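Local coordinates for protein NS2 (Infectious salmon anemia virus, PDB 5WCO) that probably serves as the viral matrix protein, polymerising with itself and associating with the membrane to form a layer beneath the envelope, at residues Pro41-Leu44 / Ile45-Ala48; Thr89-Gln92 / Leu93-Met97; Asn127-Lys130 / Glu131-Cys135. All coordinates share one frame; numbering follows the deposited sequence.

Contact 1: residues Pro41-Leu44 / Ile45-Ala48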
loop_
_atom_site.group_PDB
_atom_site.type_symbol
_atom_site.label_atom_id
_atom_site.label_comp_id
_atom_site.label_asym_id
_atom_site.label_seq_id
_atom_site.Cartn_x
_atom_site.Cartn_y
_atom_site.Cartn_z
ATOM N N PRO A 41 -9.934 8.588 -12.219
ATOM C CA PRO A 41 -9.560 9.479 -11.109
ATOM C C PRO A 41 -10.585 9.558 -9.976
ATOM O O PRO A 41 -10.206 9.297 -8.816
ATOM C CB PRO A 41 -9.376 10.826 -11.804
ATOM C CG PRO A 41 -8.812 10.435 -13.161
ATOM C CD PRO A 41 -9.523 9.142 -13.526
ATOM N N ARG A 42 -11.839 9.884 -10.293
ATOM C CA ARG A 42 -12.897 9.948 -9.269
ATOM C C ARG A 42 -13.213 8.578 -8.682
ATOM O O ARG A 42 -13.546 8.461 -7.492
ATOM C CB ARG A 42 -14.188 10.586 -9.814
ATOM C CG ARG A 42 -14.026 12.007 -10.344
ATOM C CD ARG A 42 -15.259 12.517 -11.076
ATOM N NE ARG A 42 -15.004 13.836 -11.672
ATOM C CZ ARG A 42 -15.180 14.995 -11.041
ATOM N NH1 ARG A 42 -15.620 15.010 -9.783
ATOM N NH2 ARG A 42 -14.915 16.139 -11.665
ATOM N N GLU A 43 -13.125 7.538 -9.506
ATOM C CA GLU A 43 -13.452 6.190 -9.025
ATOM C C GLU A 43 -12.446 5.734 -7.983
ATOM O O GLU A 43 -12.827 5.193 -6.935
ATOM C CB GLU A 43 -13.581 5.186 -10.174
ATOM C CG GLU A 43 -14.895 5.319 -10.932
ATOM C CD GLU A 43 -16.121 5.266 -10.006
ATOM O OE1 GLU A 43 -16.132 4.455 -9.036
ATOM O OE2 GLU A 43 -17.077 6.036 -10.251
ATOM N N LEU A 44 -11.167 5.988 -8.266
ATOM C CA LEU A 44 -10.118 5.781 -7.276
ATOM C C LEU A 44 -10.442 6.499 -5.972
ATOM O O LEU A 44 -10.277 5.925 -4.904
ATOM C CB LEU A 44 -8.791 6.286 -7.800
ATOM C CG LEU A 44 -8.283 5.572 -9.025
ATOM C CD1 LEU A 44 -7.098 6.336 -9.623
ATOM C CD2 LEU A 44 -7.896 4.176 -8.620
ATOM N N ILE A 45 -10.898 7.751 -6.054
ATOM C CA ILE A 45 -11.216 8.500 -4.833
ATOM C C ILE A 45 -12.413 7.890 -4.105
ATOM O O ILE A 45 -12.356 7.664 -2.891
ATOM C CB ILE A 45 -11.452 10.033 -5.074
ATOM C CG1 ILE A 45 -10.357 10.643 -5.964
ATOM C CG2 ILE A 45 -11.512 10.772 -3.742
ATOM C CD1 ILE A 45 -8.966 10.668 -5.306
ATOM N N ARG A 46 -13.498 7.623 -4.832
ATOM C CA ARG A 46 -14.657 6.972 -4.205
ATOM C C ARG A 46 -14.288 5.619 -3.626
ATOM O O ARG A 46 -14.776 5.244 -2.556
ATOM C CB ARG A 46 -15.830 6.838 -5.171
ATOM C CG ARG A 46 -16.460 8.171 -5.541
ATOM C CD ARG A 46 -17.192 8.069 -6.847
ATOM N NE ARG A 46 -17.536 9.384 -7.346
ATOM C CZ ARG A 46 -18.064 9.622 -8.540
ATOM N NH1 ARG A 46 -18.315 8.622 -9.373
ATOM N NH2 ARG A 46 -18.336 10.868 -8.903
ATOM N N HIS A 47 -13.401 4.902 -4.312
ATOM C CA HIS A 47 -12.976 3.609 -3.809
ATOM C C HIS A 47 -12.214 3.686 -2.493
ATOM O O HIS A 47 -12.568 2.986 -1.553
ATOM C CB HIS A 47 -12.151 2.813 -4.811
ATOM C CG HIS A 47 -11.682 1.506 -4.257
ATOM N ND1 HIS A 47 -12.493 0.391 -4.195
ATOM C CD2 HIS A 47 -10.507 1.151 -3.683
ATOM C CE1 HIS A 47 -11.829 -0.603 -3.630
ATOM N NE2 HIS A 47 -10.624 -0.168 -3.308
ATOM N N ALA A 48 -11.171 4.512 -2.409
ATOM C CA ALA A 48 -10.377 4.565 -1.171
ATOM C C ALA A 48 -11.170 5.104 0.028
ATOM O O ALA A 48 -10.985 4.647 1.168
ATOM C CB ALA A 48 -9.092 5.346 -1.365
#
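E43 and R46 meet one helical turn apart in a salt bridge, E43 OE2 lying 3.0 Å from R46 NH1. The carboxylate oxygen comes in at the edge of the guanidinium, near its plane, yet the two planes are turned 78° against each other and the hydrogen bond is weak. E43 reaches it by bending at chi2 (-53°), which brings the carboxylate back towards R46. Over one face of the same guanidinium lies R42 CB, 4.2 Å from R46 CZ, and the extended R46 chain runs past R42 O, with R46 CG 3.5 Å from that oxygen. Beneath these side chains the backbone is regular helix: R46 N donates to R42 O at 2.8 Å, almost straight, and A48 N donates to L44 O. On the buried side I45 touches L65 of helix 55-66 and F77. Further out, E76 forms salt bridges with both R42 and R46. R42 NH1 and R46 NH2, 5.0 Å apart, thus converge on a carboxylate, which probably offsets their mutual charge, and E43 gives R46 a second, weaker acidic partner.

Contact 2: residues Thr89-Gln92 / Leu93-Met97; sequences TLNQ and LVNGM
A capping box opens helix 90-99, and the turns that follow carry the contact: L93 N, in the first turn, donates to T89 O at 3.1 Å along an almost straight line. T89 is the N-cap, and its side chain and that of Q92 exchange bonds with each other's backbone. Q92 N donates to T89 OG1 at 3.1 Å, while T89 N donates to Q92 OE1 at 2.9 Å. For the second bond the Q92 side chain swings back towards the start of the helix, its CG beside its own backbone N (chi1 -72°) and the chain extended beyond. Q92 OE1 is gripped twice, since K88 N also donates to it. The ladder continues with V94 N to L90 O, N95 N to N91 O, and G96 N to Q92 O, the last at 2.7 Å.

Outside the backbone the side chains of L90, L93 and V94 form a loose apolar edge. L90 CD1 comes 4.3 Å from L93 CD2 and about as close to V94 CG2. On another side N91 and N95 approach through their amides, with N91 ND2 3.3 Å from N95 ND2; the planes stand 89° apart, and as modelled two donors face each other, so this approach is not a hydrogen bond and the amide orientations are uncertain. L93 is buried against L105 and V108 of helix 101-110, whereas L90 and V94 touch H124 of helix 115-131. The reciprocal bonds between the N-cap and N3 residues are the signature of a capping box, here starting a helix whose L93 side packs on helix 101-110 in an all-helical domain.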
loop_
_atom_site.group_PDB
_atom_site.type_symbol
_atom_site.label_atom_id
_atom_site.label_comp_id
_atom_site.label_asym_id
_atom_site.label_seq_id
_atom_site.Cartn_x
_atom_site.Cartn_y
_atom_site.Cartn_z
ATOM N N THR A 89 3.864 27.137 -1.175
ATOM C CA THR A 89 5.205 26.581 -1.144
ATOM C C THR A 89 5.292 25.150 -0.575
ATOM O O THR A 89 4.565 24.757 0.368
ATOM C CB THR A 89 6.165 27.498 -0.363
ATOM O OG1 THR A 89 6.106 27.188 1.030
ATOM C CG2 THR A 89 5.761 28.940 -0.552
ATOM N N LEU A 90 6.221 24.396 -1.150
ATOM C CA LEU A 90 6.613 23.124 -0.599
ATOM C C LEU A 90 6.767 23.203 0.921
ATOM O O LEU A 90 6.460 22.234 1.616
ATOM C CB LEU A 90 7.894 22.645 -1.257
ATOM C CG LEU A 90 8.372 21.236 -0.920
ATOM C CD1 LEU A 90 7.376 20.161 -1.461
ATOM C CD2 LEU A 90 9.796 21.002 -1.418
ATOM N N ASN A 91 7.187 24.362 1.435
ATOM C CA ASN A 91 7.289 24.598 2.887
ATOM C C ASN A 91 5.967 24.446 3.619
ATOM O O ASN A 91 5.850 23.599 4.505
ATOM C CB ASN A 91 7.874 25.978 3.217
ATOM C CG ASN A 91 8.333 26.081 4.670
ATOM O OD1 ASN A 91 9.264 25.369 5.090
ATOM N ND2 ASN A 91 7.692 26.972 5.444
ATOM N N GLN A 92 4.981 25.255 3.235
ATOM C CA GLN A 92 3.656 25.233 3.847
ATOM C C GLN A 92 3.097 23.817 3.815
ATOM O O GLN A 92 2.644 23.285 4.835
ATOM C CB GLN A 92 2.708 26.190 3.117
ATOM C CG GLN A 92 2.992 27.675 3.351
ATOM C CD GLN A 92 2.336 28.574 2.306
ATOM O OE1 GLN A 92 2.735 28.576 1.138
ATOM N NE2 GLN A 92 1.330 29.335 2.717
ATOM N N LEU A 93 3.175 23.213 2.634
ATOM C CA LEU A 93 2.745 21.848 2.411
ATOM C C LEU A 93 3.363 20.856 3.391
ATOM O O LEU A 93 2.638 20.090 4.008
ATOM C CB LEU A 93 3.030 21.399 0.983
ATOM C CG LEU A 93 2.592 19.952 0.761
ATOM C CD1 LEU A 93 1.054 19.861 0.625
ATOM C CD2 LEU A 93 3.299 19.388 -0.450
ATOM N N VAL A 94 4.682 20.870 3.538
ATOM C CA VAL A 94 5.352 19.916 4.411
ATOM C C VAL A 94 5.033 20.152 5.898
ATOM O O VAL A 94 4.930 19.201 6.660
ATOM C CB VAL A 94 6.876 19.899 4.162
ATOM C CG1 VAL A 94 7.628 19.213 5.318
ATOM C CG2 VAL A 94 7.178 19.215 2.850
ATOM N N ASN A 95 4.871 21.409 6.312
ATOM C CA ASN A 95 4.550 21.683 7.710
ATOM C C ASN A 95 3.077 21.435 7.992
ATOM O O ASN A 95 2.720 20.977 9.068
ATOM C CB ASN A 95 4.961 23.109 8.119
ATOM C CG ASN A 95 6.460 23.338 8.006
ATOM O OD1 ASN A 95 7.260 22.444 8.305
ATOM N ND2 ASN A 95 6.850 24.531 7.547
ATOM N N GLY A 96 2.222 21.731 7.018
ATOM C CA GLY A 96 0.810 21.489 7.168
ATOM C C GLY A 96 0.513 20.005 7.310
ATOM O O GLY A 96 -0.445 19.620 7.965
ATOM N N MET A 97 1.355 19.170 6.715
ATOM C CA MET A 97 1.221 17.727 6.805
ATOM C C MET A 97 1.710 17.145 8.147
ATOM O O MET A 97 1.702 15.934 8.333
ATOM C CB MET A 97 1.923 17.046 5.615
ATOM C CG MET A 97 1.087 17.086 4.346
ATOM S SD MET A 97 1.893 16.339 2.926
ATOM C CE MET A 97 1.818 14.559 3.283
#

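Contact 3: residues Asn127-Lys130 / Glu131-Cys135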
loop_
_atom_site.group_PDB
_atom_site.type_symbol
_atom_site.label_atom_id
_atom_site.label_comp_id
_atom_site.label_asym_id
_atom_site.label_seq_id
_atom_site.Cartn_x
_atom_site.Cartn_y
_atom_site.Cartn_z
ATOM N N ASN A 127 6.443 10.789 -3.561
ATOM C CA ASN A 127 7.439 10.192 -2.691
ATOM C C ASN A 127 6.853 9.840 -1.321
ATOM O O ASN A 127 7.174 8.796 -0.727
ATOM C CB ASN A 127 8.670 11.100 -2.591
ATOM C CG ASN A 127 9.344 11.025 -1.247
ATOM O OD1 ASN A 127 10.068 10.059 -0.949
ATOM N ND2 ASN A 127 9.113 12.055 -0.410
ATOM N N TRP A 128 5.960 10.696 -0.834
ATOM C CA TRP A 128 5.321 10.460 0.452
ATOM C C TRP A 128 4.432 9.215 0.387
ATOM O O TRP A 128 4.492 8.340 1.260
ATOM C CB TRP A 128 4.500 11.681 0.873
ATOM C CG TRP A 128 3.863 11.509 2.208
ATOM C CD1 TRP A 128 4.427 11.749 3.407
ATOM C CD2 TRP A 128 2.538 11.039 2.466
ATOM N NE1 TRP A 128 3.545 11.462 4.414
ATOM C CE2 TRP A 128 2.371 11.023 3.864
ATOM C CE3 TRP A 128 1.479 10.626 1.658
ATOM C CZ2 TRP A 128 1.183 10.627 4.474
ATOM C CZ3 TRP A 128 0.294 10.217 2.260
ATOM C CH2 TRP A 128 0.157 10.225 3.656
ATOM N N LEU A 129 3.610 9.153 -0.663
ATOM C CA LEU A 129 2.761 7.995 -0.921
ATOM C C LEU A 129 3.577 6.699 -0.978
ATOM O O LEU A 129 3.216 5.702 -0.357
ATOM C CB LEU A 129 1.961 8.199 -2.216
ATOM C CG LEU A 129 0.730 9.086 -2.026
ATOM C CD1 LEU A 129 0.050 9.409 -3.348
ATOM C CD2 LEU A 129 -0.262 8.453 -1.034
ATOM N N LYS A 130 4.698 6.744 -1.697
ATOM C CA LYS A 130 5.504 5.556 -1.975
ATOM C C LYS A 130 6.316 5.045 -0.785
ATOM O O LYS A 130 6.580 3.848 -0.693
ATOM C CB LYS A 130 6.445 5.820 -3.150
ATOM C CG LYS A 130 7.133 4.585 -3.682
ATOM C CD LYS A 130 8.530 4.901 -4.156
ATOM C CE LYS A 130 9.030 3.860 -5.135
ATOM N NZ LYS A 130 8.427 4.062 -6.486
ATOM N N GLU A 131 6.705 5.924 0.136
ATOM C CA GLU A 131 7.660 5.498 1.164
ATOM C C GLU A 131 7.399 5.891 2.623
ATOM O O GLU A 131 8.259 5.682 3.470
ATOM C CB GLU A 131 9.102 5.843 0.726
ATOM C CG GLU A 131 9.775 4.671 -0.037
ATOM C CD GLU A 131 10.870 5.094 -1.013
ATOM O OE1 GLU A 131 11.594 6.072 -0.722
ATOM O OE2 GLU A 131 11.008 4.429 -2.069
ATOM N N GLU A 132 6.216 6.422 2.922
ATOM C CA GLU A 132 5.908 6.904 4.273
ATOM C C GLU A 132 4.428 6.813 4.654
ATOM O O GLU A 132 4.067 7.031 5.813
ATOM C CB GLU A 132 6.401 8.353 4.464
ATOM C CG GLU A 132 7.804 8.497 5.097
ATOM C CD GLU A 132 7.807 8.303 6.614
ATOM O OE1 GLU A 132 6.720 8.053 7.192
ATOM O OE2 GLU A 132 8.897 8.407 7.229
ATOM N N SER A 133 3.569 6.497 3.691
ATOM C CA SER A 133 2.129 6.483 3.943
ATOM C C SER A 133 1.676 5.122 4.468
ATOM O O SER A 133 0.550 4.982 4.963
ATOM C CB SER A 133 1.352 6.805 2.672
ATOM O OG SER A 133 1.474 5.748 1.730
ATOM N N GLY A 134 2.547 4.120 4.339
ATOM C CA GLY A 134 2.239 2.766 4.773
ATOM C C GLY A 134 1.240 2.081 3.860
ATOM O O GLY A 134 0.790 0.955 4.115
ATOM N N CYS A 135 0.894 2.762 2.777
ATOM C CA CYS A 135 -0.105 2.245 1.859
ATOM C C CYS A 135 0.515 1.477 0.688
ATOM O O CYS A 135 -0.205 0.883 -0.119
ATOM C CB CYS A 135 -0.972 3.385 1.353
ATOM S SG CYS A 135 -2.636 2.874 0.991
#
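S133 CB sits over one face of the W128 indole, in a CH-pi contact 3.8 Å from the centroid of the six-membered ring and 21° off its normal. Displaced towards the rim, it lies nearest W128 CZ3, at 3.6 Å. From CB the side chain passes to OG, which donates to L129 O at 2.7 Å; the serine approaches that carbonyl from well to one side, with a C=O...OG angle of 124°. The same OG accepts from C135 N at 3.2 Å, making an ST turn. Both bonds depend on the torsion that sets OG between the backbone N and the carbonyl carbon (chi1 69°).

E132 CB touches the indole obliquely at W128 CD1, 4.1 Å away. The backbone bonds here are weak: E131 N reaches both N127 O and W128 O, and E132 N also donates to W128 O. K130 and E131 run side by side, but K130 NZ and E131 OE2 stay 5.1 Å apart, too far for a salt bridge. Beyond these residues, V57 of helix 55-66 packs on both S133 and L129, and A60 of that helix touches W128. Where the backbone bonds weaken, the buried serine hydroxyl, donor and acceptor at once, joins L129 to C135 in the loop that follows.

Overall arrangement
Along the chain the three contacts follow in series, on helix 41-50, helix 90-99 and helix 115-131 with the loop after it. Contacts 1 and 2 stand apart, with centres about 25 Å from each other and nearest atoms about 14 Å. Contact 1 also stays clear of contact 3, at about 7 Å between nearest atoms, but helix 55-66 packs against both, and so does helix 23-30. Contacts 2 and 3 touch directly: M97 CE packs on W128 CE2 at 3.6 Å. Helix 115-131 meets helix 90-99 directly and is related to helix 41-50 through helices 55-66 and 23-30, so the three sites belong to one packed set of helices in this all-helical protein.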